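Local structure of Cow rumen GH26 endo-mannanase (Metagenome, 6UEH) at residues M60-K66 and T127-A133; T79-N83 and A111-S115; E57-Y61 and I439-A443. The protein hydrolyses internal beta-1,4-mannosidic linkages of mannans, probably galactomannan among them, with a TIM-barrel catalytic domain of family GH26 joined to an accessory CBM6-like domain. All blocks are in the same frame, centred on the assembly; numbering follows the deposited sequence.

Contact 1: residues M60-K66 and T127-A133; sequences MYQFTAK and TITVEEA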
# COMPACT_ATOMS: atom_id res chain seq x y z
N MET A 60 0.84 -20.71 4.25
CA MET A 60 1.95 -19.94 3.71
C MET A 60 3.28 -20.64 3.97
O MET A 60 3.50 -21.19 5.05
CB MET A 60 1.98 -18.53 4.30
CG MET A 60 0.75 -17.70 3.97
SD MET A 60 0.58 -17.40 2.19
CE MET A 60 1.91 -16.24 1.91
N TYR A 61 4.15 -20.63 2.97
CA TYR A 61 5.42 -21.35 3.06
C TYR A 61 6.59 -20.52 2.54
O TYR A 61 6.46 -19.77 1.57
CB TYR A 61 5.31 -22.67 2.30
CG TYR A 61 4.42 -23.68 2.99
CD1 TYR A 61 3.05 -23.67 2.80
CD2 TYR A 61 4.96 -24.62 3.85
CE1 TYR A 61 2.23 -24.58 3.45
CE2 TYR A 61 4.16 -25.54 4.50
CZ TYR A 61 2.79 -25.51 4.30
OH TYR A 61 1.99 -26.42 4.94
N GLN A 62 7.73 -20.65 3.22
CA GLN A 62 8.94 -19.92 2.86
C GLN A 62 9.77 -20.69 1.84
O GLN A 62 10.05 -21.88 2.02
CB GLN A 62 9.77 -19.64 4.12
CG GLN A 62 11.15 -19.06 3.84
CD GLN A 62 11.09 -17.66 3.26
OE1 GLN A 62 10.36 -16.81 3.76
NE2 GLN A 62 11.86 -17.42 2.20
N PHE A 63 10.16 -20.00 0.77
CA PHE A 63 10.94 -20.63 -0.29
C PHE A 63 12.35 -20.05 -0.35
O PHE A 63 12.54 -18.84 -0.48
CB PHE A 63 10.24 -20.46 -1.64
CG PHE A 63 8.92 -21.17 -1.72
CD1 PHE A 63 7.77 -20.60 -1.20
CD2 PHE A 63 8.84 -22.43 -2.29
CE1 PHE A 63 6.56 -21.26 -1.26
CE2 PHE A 63 7.63 -23.10 -2.35
CZ PHE A 63 6.49 -22.51 -1.84
N THR A 64 13.34 -20.93 -0.23
CA THR A 64 14.74 -20.54 -0.27
C THR A 64 15.50 -21.52 -1.17
O THR A 64 15.11 -22.68 -1.30
CB THR A 64 15.36 -20.53 1.14
OG1 THR A 64 14.46 -19.86 2.05
CG2 THR A 64 16.70 -19.81 1.15
N ALA A 65 16.56 -21.04 -1.80
CA ALA A 65 17.37 -21.91 -2.64
C ALA A 65 18.84 -21.51 -2.60
O ALA A 65 19.16 -20.33 -2.47
CB ALA A 65 16.85 -21.91 -4.07
N LYS A 66 19.71 -22.50 -2.71
CA LYS A 66 21.14 -22.26 -2.85
C LYS A 66 21.42 -22.06 -4.33
O LYS A 66 21.36 -23.01 -5.12
CB LYS A 66 21.96 -23.42 -2.29
CG LYS A 66 23.45 -23.13 -2.19
CD LYS A 66 23.77 -22.37 -0.92
CE LYS A 66 23.49 -23.22 0.31
NZ LYS A 66 23.80 -22.49 1.57
N THR A 127 20.37 -26.53 -4.34
CA THR A 127 19.28 -27.11 -3.57
C THR A 127 18.12 -26.13 -3.46
O THR A 127 18.29 -24.93 -3.68
CB THR A 127 19.73 -27.50 -2.14
OG1 THR A 127 20.21 -26.33 -1.46
CG2 THR A 127 20.83 -28.55 -2.18
N ILE A 128 16.94 -26.65 -3.13
CA ILE A 128 15.77 -25.82 -2.90
C ILE A 128 15.14 -26.24 -1.57
O ILE A 128 15.04 -27.43 -1.27
CB ILE A 128 14.74 -25.96 -4.04
CG1 ILE A 128 15.39 -25.64 -5.38
CG2 ILE A 128 13.53 -25.06 -3.78
CD1 ILE A 128 14.61 -26.14 -6.58
N THR A 129 14.74 -25.26 -0.76
CA THR A 129 14.20 -25.54 0.56
C THR A 129 12.84 -24.89 0.77
O THR A 129 12.65 -23.70 0.50
CB THR A 129 15.17 -25.06 1.67
OG1 THR A 129 16.38 -25.82 1.60
CG2 THR A 129 14.55 -25.24 3.05
N VAL A 130 11.88 -25.69 1.24
CA VAL A 130 10.55 -25.18 1.58
C VAL A 130 10.28 -25.37 3.07
O VAL A 130 10.37 -26.48 3.60
CB VAL A 130 9.45 -25.90 0.77
CG1 VAL A 130 8.09 -25.30 1.08
CG2 VAL A 130 9.75 -25.81 -0.72
N GLU A 131 9.96 -24.27 3.74
CA GLU A 131 9.67 -24.29 5.18
C GLU A 131 8.31 -23.66 5.46
O GLU A 131 7.81 -22.88 4.66
CB GLU A 131 10.75 -23.53 5.95
CG GLU A 131 12.14 -24.12 5.82
CD GLU A 131 13.22 -23.13 6.23
OE1 GLU A 131 13.92 -23.40 7.23
OE2 GLU A 131 13.36 -22.09 5.56
N GLU A 132 7.72 -24.01 6.60
CA GLU A 132 6.53 -23.30 7.05
C GLU A 132 6.91 -21.84 7.27
O GLU A 132 7.96 -21.54 7.83
CB GLU A 132 5.97 -23.93 8.33
CG GLU A 132 5.40 -25.32 8.11
CD GLU A 132 4.96 -25.99 9.39
OE1 GLU A 132 5.36 -25.53 10.48
OE2 GLU A 132 4.22 -27.00 9.32
N ALA A 133 6.06 -20.93 6.80
CA ALA A 133 6.38 -19.51 6.82
C ALA A 133 6.48 -18.97 8.24
O ALA A 133 5.78 -19.43 9.14
CB ALA A 133 5.34 -18.72 6.03
O HOH W 1 2.38 -27.53 7.42
O HOH W 2 13.09 -22.00 2.92
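Gln-62 and Thr-64 pair with Glu-131 and Thr-129 in a regular antiparallel ladder, the two short strand axes running at 152°. Four backbone bonds hold these pairs, the shortest from Gln-62 N to Glu-131 O and from Thr-129 N to Thr-64 O, both 2.7 Å. Beyond them Ala-133 N still reaches Met-60 O at 3.1 Å, although the donor sits 36° out of the carbonyl plane, as the chain leaves the strand.

Apolar contacts gather on the face of Phe-63, Ala-65, Ile-128 and Val-130. Val-130 CG1, opposite the backbone N (chi1 -177°), lies over one face of the Phe-63 ring, and Val-130 CG2 is 3.8 Å from Phe-63 CE2.

Water links polar side chains across the strands. One molecule is bonded to Thr-64 OG1 and Glu-131 OE2, each at 2.7 Å, and lies within bonding distance of Thr-129 O. Another joins Tyr-61 OH to Glu-132 OE2, while Tyr-61 CE2 lies 3.8 Å from Glu-132 CG.

In the CBM6-like beta-sandwich, strand 59-69 runs between strands 123-132 and 97-107, where Asp-101 and Asp-99 take Gln-62 NE2 and Lys-66 NZ. Strand 10-13 borders strand 123-132, Thr-11 bonding Thr-129, and Phe-51 of strand 49-55 covers Ile-128 and Val-130.

Contact 2: residues T79-N83 and A111-S115; sequences TISVN and ANKVS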
# COMPACT_ATOMS: atom_id res chain seq x y z
N THR A 79 12.00 -16.27 -11.89
CA THR A 79 10.59 -16.47 -11.59
C THR A 79 10.34 -17.77 -10.86
O THR A 79 10.61 -18.85 -11.38
CB THR A 79 9.74 -16.44 -12.88
OG1 THR A 79 9.82 -15.13 -13.47
CG2 THR A 79 8.29 -16.77 -12.57
N ILE A 80 9.81 -17.67 -9.64
CA ILE A 80 9.33 -18.84 -8.94
C ILE A 80 7.82 -18.89 -9.11
O ILE A 80 7.15 -17.86 -9.16
CB ILE A 80 9.72 -18.84 -7.44
CG1 ILE A 80 9.37 -20.19 -6.79
CG2 ILE A 80 9.09 -17.66 -6.70
CD1 ILE A 80 9.91 -20.36 -5.39
N SER A 81 7.28 -20.10 -9.24
CA SER A 81 5.88 -20.26 -9.57
C SER A 81 5.24 -21.36 -8.73
O SER A 81 5.80 -22.44 -8.57
CB SER A 81 5.72 -20.57 -11.06
OG SER A 81 4.36 -20.76 -11.40
N VAL A 82 4.07 -21.06 -8.17
CA VAL A 82 3.29 -22.06 -7.46
C VAL A 82 2.03 -22.34 -8.26
O VAL A 82 1.13 -21.50 -8.35
CB VAL A 82 2.92 -21.61 -6.04
CG1 VAL A 82 2.05 -22.66 -5.37
CG2 VAL A 82 4.18 -21.35 -5.23
N ASN A 83 1.98 -23.54 -8.84
CA ASN A 83 0.95 -23.91 -9.79
C ASN A 83 0.87 -22.88 -10.91
O ASN A 83 1.80 -22.76 -11.71
CB ASN A 83 -0.40 -24.10 -9.09
CG ASN A 83 -0.43 -25.36 -8.22
OD1 ASN A 83 0.10 -26.40 -8.61
ND2 ASN A 83 -1.03 -25.25 -7.04
N ALA A 111 -1.96 -31.10 -4.04
CA ALA A 111 -0.68 -31.02 -4.74
C ALA A 111 -0.36 -29.60 -5.20
O ALA A 111 -1.24 -28.87 -5.64
CB ALA A 111 -0.67 -31.98 -5.92
N ASN A 112 0.91 -29.23 -5.09
CA ASN A 112 1.38 -27.93 -5.56
C ASN A 112 2.65 -28.08 -6.38
O ASN A 112 3.67 -28.55 -5.88
CB ASN A 112 1.63 -26.98 -4.39
CG ASN A 112 0.36 -26.61 -3.64
OD1 ASN A 112 -0.24 -25.57 -3.91
ND2 ASN A 112 -0.05 -27.46 -2.71
N LYS A 113 2.59 -27.69 -7.65
CA LYS A 113 3.77 -27.71 -8.49
C LYS A 113 4.57 -26.43 -8.27
O LYS A 113 4.13 -25.35 -8.62
CB LYS A 113 3.41 -27.86 -9.97
CG LYS A 113 4.61 -27.97 -10.89
CD LYS A 113 4.19 -28.19 -12.33
CE LYS A 113 5.39 -28.48 -13.22
NZ LYS A 113 5.00 -28.71 -14.64
N VAL A 114 5.75 -26.57 -7.66
CA VAL A 114 6.64 -25.44 -7.48
C VAL A 114 7.66 -25.43 -8.61
O VAL A 114 8.43 -26.38 -8.76
CB VAL A 114 7.36 -25.48 -6.12
CG1 VAL A 114 8.19 -24.22 -5.92
CG2 VAL A 114 6.34 -25.64 -5.00
N SER A 115 7.67 -24.35 -9.39
CA SER A 115 8.54 -24.28 -10.55
C SER A 115 9.46 -23.06 -10.53
O SER A 115 9.11 -22.01 -9.99
CB SER A 115 7.72 -24.24 -11.85
OG SER A 115 6.90 -25.39 -11.97
O HOH W 3 4.45 -24.27 -11.16
O HOH W 4 -0.25 -29.28 -8.82
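Strands 79-82 and 111-115 run antiparallel at 176°, their axes 4.7 Å apart, as the central pair of a four-stranded sheet in the CBM6-like beta-sandwich. Ser-81 and Ser-115 form the hydrogen-bonded pair: Ser-81 N reaches Ser-115 O at 2.7 Å, and Ser-115 N returns to Ser-81 O at 2.8 Å in a nearly straight bond. Val-82 and Val-114 form the neighbouring non-hydrogen-bonded pair, and Asn-83 N to Lys-113 O adds a further rung.

On the face of the valines, Ile-80 CD1 meets Val-114 CG1 at 4.3 Å. Placing CG1 of Ile-80 anti to the backbone N (chi1 -172°) also brings that atom alongside Ser-115 O. Phe-102 and Leu-107 of strand 97-107 pack against this face. On the other face, Ser-81 OG turns to Asp-86 and Ile-85, whereas Ser-115 OG shares a water with the carbonyl oxygens of Asn-83 and Lys-113.

Asn-83 has left the strand with positive phi, and its side chain takes over the pairing. Asn-83 OD1 accepts Lys-113 N at 3.0 Å, the donor standing 48° above the amide plane, and takes a second bond from a water at 2.9 Å.

Contact 3: residues E57-Y61 and I439-A443; sequences EDGMY and IIEHA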
# COMPACT_ATOMS: atom_id res chain seq x y z
N GLU A 57 -3.80 -28.51 4.17
CA GLU A 57 -4.62 -27.30 4.15
C GLU A 57 -3.89 -26.14 3.48
O GLU A 57 -2.67 -26.17 3.34
CB GLU A 57 -5.03 -26.90 5.57
CG GLU A 57 -5.79 -27.96 6.36
CD GLU A 57 -7.22 -28.14 5.91
OE1 GLU A 57 -7.91 -29.02 6.47
OE2 GLU A 57 -7.67 -27.40 5.00
N ASP A 58 -4.66 -25.13 3.07
CA ASP A 58 -4.08 -23.88 2.59
C ASP A 58 -3.17 -23.29 3.66
O ASP A 58 -3.50 -23.31 4.84
CB ASP A 58 -5.17 -22.87 2.23
CG ASP A 58 -5.98 -23.28 1.01
OD1 ASP A 58 -5.84 -24.43 0.54
OD2 ASP A 58 -6.77 -22.44 0.53
N GLY A 59 -2.01 -22.78 3.24
CA GLY A 59 -1.07 -22.18 4.18
C GLY A 59 0.05 -21.45 3.48
O GLY A 59 0.21 -21.54 2.26
N MET A 60 0.84 -20.71 4.25
CA MET A 60 1.95 -19.94 3.71
C MET A 60 3.28 -20.64 3.97
O MET A 60 3.50 -21.19 5.05
CB MET A 60 1.98 -18.53 4.30
CG MET A 60 0.75 -17.70 3.97
SD MET A 60 0.58 -17.40 2.19
CE MET A 60 1.91 -16.24 1.91
N TYR A 61 4.15 -20.63 2.97
CA TYR A 61 5.42 -21.35 3.06
C TYR A 61 6.59 -20.52 2.54
O TYR A 61 6.46 -19.77 1.57
CB TYR A 61 5.31 -22.67 2.30
CG TYR A 61 4.42 -23.68 2.99
CD1 TYR A 61 3.05 -23.67 2.80
CD2 TYR A 61 4.96 -24.62 3.85
CE1 TYR A 61 2.23 -24.58 3.45
CE2 TYR A 61 4.16 -25.54 4.50
CZ TYR A 61 2.79 -25.51 4.30
OH TYR A 61 1.99 -26.42 4.94
N ILE A 439 -6.64 -13.56 5.76
CA ILE A 439 -6.28 -14.35 6.92
C ILE A 439 -5.27 -15.45 6.57
O ILE A 439 -4.24 -15.59 7.23
CB ILE A 439 -7.53 -14.99 7.57
CG1 ILE A 439 -8.47 -13.88 8.07
CG2 ILE A 439 -7.13 -15.92 8.71
CD1 ILE A 439 -9.82 -14.38 8.54
N ILE A 440 -5.58 -16.22 5.54
CA ILE A 440 -4.72 -17.33 5.13
C ILE A 440 -3.34 -16.85 4.70
O ILE A 440 -2.33 -17.46 5.05
CB ILE A 440 -5.37 -18.13 3.98
CG1 ILE A 440 -6.66 -18.80 4.46
CG2 ILE A 440 -4.40 -19.17 3.43
CD1 ILE A 440 -7.48 -19.42 3.35
N GLU A 441 -3.29 -15.74 3.97
CA GLU A 441 -2.02 -15.28 3.40
C GLU A 441 -1.30 -14.29 4.31
O GLU A 441 -0.20 -13.84 3.99
CB GLU A 441 -2.26 -14.66 2.02
CG GLU A 441 -2.88 -15.63 1.03
CD GLU A 441 -3.00 -15.05 -0.36
OE1 GLU A 441 -2.29 -14.08 -0.68
OE2 GLU A 441 -3.82 -15.58 -1.15
N HIS A 442 -1.92 -13.98 5.44
CA HIS A 442 -1.35 -13.04 6.41
C HIS A 442 -1.05 -11.68 5.78
O HIS A 442 -0.03 -11.06 6.08
CB HIS A 442 -0.09 -13.61 7.05
CG HIS A 442 -0.34 -14.81 7.92
ND1 HIS A 442 -0.10 -14.81 9.28
CD2 HIS A 442 -0.82 -16.04 7.62
CE1 HIS A 442 -0.42 -15.99 9.78
NE2 HIS A 442 -0.86 -16.75 8.79
N ALA A 443 -1.93 -11.24 4.89
CA ALA A 443 -1.84 -9.90 4.32
C ALA A 443 -2.37 -8.91 5.35
O ALA A 443 -3.56 -8.60 5.37
CB ALA A 443 -2.62 -9.82 3.02
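Gly-59 and Met-60, at the start of a strand, approach the last turn of helix 435-441 with CA atoms 6.1 Å from those of Ile-440 and Glu-441 respectively, and no backbone bond joins them. The helix finishes in a Schellman motif, in which His-442 adopts positive phi (56°).

Met-60 has the largest share of the contact, with Ile-440 close behind. The methionine CB points at the helix end and its thioether chain, bent at both chi2 and chi3 (-63° and -72°), folds across the backbone there instead of reaching straight out. As a result CG rests 3.3 Å from Ile-440 O, and SD lies 3.6 Å from Glu-441 CA and 3.9 Å from Glu-441 CB. The terminal CE comes 3.8 Å from Glu-441 O, and CG also approaches His-442 CD2 at 4.3 Å, oblique to the imidazole. Phe-135 stacks on that imidazole and also touches Met-60.

Beside the methionine, Asp-58 and Ile-440 meet at an angle: Asp-58 CB lies 4.0 Å from Ile-440 CG2, while the ethyl branch ends with CD1 at 4.2 Å from Asp-58 OD2.

Arg-106 makes salt bridges from NH2 to Asp-58 OD2 and from NH1 to Glu-441 OE2. The backbone N of Lys-109 bonds Asp-58 OD1, and Thr-408 OG1 bonds Glu-441 OE1.

The direct contact is therefore van der Waals packing, with 218 Å² buried, while a charged link between the CBM6-like and GH26 domains is the Glu-441 to Arg-106 salt bridge, Asp-58 holding the same arginine from its own domain. Sharing one guanidinium group probably offsets the repulsion between the two acids.

Overall arrangement
Contacts 1 and 2 occupy the two sheets of the accessory sandwich, their centres 12 Å apart, and meet through Phe-63: its CB lies 3.8 Å from Ile-80 CD1, and its CE2 lies 3.8 Å from Val-114 CG1. Along the chain, the residues of contact 2 fall between the two segments of contact 1. Contact 3 starts from the same strand as contact 1 and shares Met-60, whose backbone O bonds Ala-133 N in contact 1 while its side chain meets the catalytic domain; their centres are 14 Å apart. Contacts 2 and 3 stay about 7 Å apart at nearest atoms. At the far end of contact 1, the Thr-127 side chain is about 4 Å from the calcium ion.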